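Long-range contact in 4-alpha-glucanotransferase (Corynebacterium glutamicum, PDB 5B68), which is an amylomaltase, also called disproportionating enzyme, that combines a TIM-barrel glucanotransferase domain with an N-terminal beta-sandwich domain: residues L201-S206 against V685-L690. Residues are numbered along the deposited sequence; the frame is centred on the assembly and turned at random.
Sequences LGNLAS and VLIESL
E688 OE2 accepts a hydrogen bond of 2.7 Å from a water, which in turn accepts one of 3.0 Å from N203 ND2. The direct gap, 4.3 Å from ND2 to OE2, is too wide for a hydrogen bond, so the water relays the amide to the carboxylate. Glutamate suits this outer border because its chain starts away from the helix yet swings its acid back, and its other oxygen, OE1, takes the backbone N-H of T190.

Beside this polar edge, I687 presents methyl CG2 to the flat amide of N203, lying over the face of the group at 3.7 Å from CG, with OD1 and ND2 equally near. N203 leaves the helix toward the loop, with CG anti to the backbone N (chi1 -171°); its amide offers a face to the methyl and an N-H to the water. The beta-branch of I687 serves two neighbours at once: while CG2 covers the amide, CD1 comes to 4.2 Å from L204 CB.

Deeper in, L204 and L690 cross at about a right angle, their CD1 methyls pressed to 3.5 Å, tighter than usual for two carbons. Both leucines are buried and also touch L650 of helix 650-654, a setting that suits a branched apolar side chain.

Helix 198-209 follows strand 177-182 and leads to the neighbouring parallel strand 215-218, the beta-alpha-beta crossover of a TIM barrel. The chain beyond the eighth strand, 645-649, and helix 650-654 returns here to pack on the helix between the first two barrel strands.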
loop_
_atom_site.group_PDB
_atom_site.type_symbol
_atom_site.label_atom_id
_atom_site.label_comp_id
_atom_site.label_asym_id
_atom_site.label_seq_id
_atom_site.Cartn_x
_atom_site.Cartn_y
_atom_site.Cartn_z
ATOM N N LEU A 201 -14.448 10.044 8.086
ATOM C CA LEU A 201 -12.974 10.186 8.076
ATOM C C LEU A 201 -12.553 11.537 8.617
ATOM O O LEU A 201 -11.681 11.672 9.534
ATOM C CB LEU A 201 -12.424 9.952 6.664
ATOM C CG LEU A 201 -10.913 10.106 6.457
ATOM C CD1 LEU A 201 -10.208 9.104 7.323
ATOM C CD2 LEU A 201 -10.588 9.904 4.997
ATOM N N GLY A 202 -13.098 12.587 8.033
ATOM C CA GLY A 202 -12.759 13.926 8.462
ATOM C C GLY A 202 -13.226 14.277 9.889
ATOM O O GLY A 202 -12.508 14.912 10.639
ATOM N N ASN A 203 -14.385 13.753 10.265
ATOM C CA ASN A 203 -14.994 13.937 11.581
ATOM C C ASN A 203 -14.086 13.279 12.628
ATOM O O ASN A 203 -13.679 13.948 13.574
ATOM C CB ASN A 203 -16.391 13.274 11.586
ATOM C CG ASN A 203 -17.210 13.598 12.855
ATOM O OD1 ASN A 203 -16.729 14.284 13.794
ATOM N ND2 ASN A 203 -18.432 13.045 12.909
ATOM N N LEU A 204 -13.769 12.006 12.414
ATOM C CA LEU A 204 -12.889 11.239 13.324
ATOM C C LEU A 204 -11.557 11.977 13.439
ATOM O O LEU A 204 -11.036 12.120 14.570
ATOM C CB LEU A 204 -12.695 9.830 12.899
ATOM C CG LEU A 204 -11.864 8.888 13.757
ATOM C CD1 LEU A 204 -12.393 8.822 15.164
ATOM C CD2 LEU A 204 -11.748 7.546 13.110
ATOM N N ALA A 205 -10.977 12.432 12.334
ATOM C CA ALA A 205 -9.674 13.126 12.423
ATOM C C ALA A 205 -9.783 14.325 13.311
ATOM O O ALA A 205 -8.916 14.523 14.209
ATOM C CB ALA A 205 -9.143 13.574 11.059
ATOM N N SER A 206 -10.883 15.066 13.143
ATOM C CA SER A 206 -11.017 16.325 13.903
ATOM C C SER A 206 -11.179 15.981 15.389
ATOM O O SER A 206 -10.662 16.700 16.234
ATOM C CB SER A 206 -12.110 17.263 13.366
ATOM O OG SER A 206 -13.355 16.687 13.656
ATOM N N VAL A 685 -19.626 1.909 19.357
ATOM C CA VAL A 685 -19.211 3.243 19.781
ATOM C C VAL A 685 -19.210 4.163 18.567
ATOM O O VAL A 685 -18.373 3.942 17.672
ATOM C CB VAL A 685 -17.794 3.203 20.394
ATOM C CG1 VAL A 685 -17.413 4.604 20.865
ATOM C CG2 VAL A 685 -17.786 2.182 21.551
ATOM N N LEU A 686 -20.115 5.135 18.537
ATOM C CA LEU A 686 -20.152 6.116 17.477
ATOM C C LEU A 686 -19.063 7.158 17.624
ATOM O O LEU A 686 -18.642 7.470 18.759
ATOM C CB LEU A 686 -21.481 6.801 17.338
ATOM C CG LEU A 686 -22.709 5.876 17.101
ATOM C CD1 LEU A 686 -23.991 6.724 17.057
ATOM C CD2 LEU A 686 -22.578 5.077 15.812
ATOM N N ILE A 687 -18.745 7.839 16.503
ATOM C CA ILE A 687 -17.742 8.941 16.587
ATOM C C ILE A 687 -18.185 9.994 17.604
ATOM O O ILE A 687 -17.370 10.548 18.371
ATOM C CB ILE A 687 -17.502 9.600 15.231
ATOM C CG1 ILE A 687 -16.815 8.605 14.340
ATOM C CG2 ILE A 687 -16.665 10.881 15.368
ATOM C CD1 ILE A 687 -16.840 8.930 12.850
ATOM N N GLU A 688 -19.489 10.235 17.641
ATOM C CA GLU A 688 -20.069 11.287 18.468
ATOM C C GLU A 688 -19.872 11.017 19.951
ATOM O O GLU A 688 -19.830 11.948 20.745
ATOM C CB GLU A 688 -21.567 11.484 18.165
ATOM C CG GLU A 688 -21.820 12.264 16.889
ATOM C CD GLU A 688 -21.859 11.388 15.667
ATOM O OE1 GLU A 688 -21.616 10.145 15.739
ATOM O OE2 GLU A 688 -22.168 11.972 14.637
ATOM N N SER A 689 -19.759 9.754 20.299
ATOM C CA SER A 689 -19.617 9.344 21.663
ATOM C C SER A 689 -18.229 9.113 22.101
ATOM O O SER A 689 -18.045 8.683 23.252
ATOM C CB SER A 689 -20.268 7.995 21.842
ATOM O OG SER A 689 -21.613 8.141 21.580
ATOM N N LEU A 690 -17.247 9.211 21.201
ATOM C CA LEU A 690 -15.906 8.763 21.576
ATOM C C LEU A 690 -15.353 9.428 22.803
ATOM O O LEU A 690 -14.717 8.763 23.665
ATOM C CB LEU A 690 -14.915 9.020 20.432
ATOM C CG LEU A 690 -14.911 7.912 19.372
ATOM C CD1 LEU A 690 -14.127 8.388 18.142
ATOM C CD2 LEU A 690 -14.210 6.659 19.855
HETATM O O HOH W 1 -20.624 14.150 14.587
#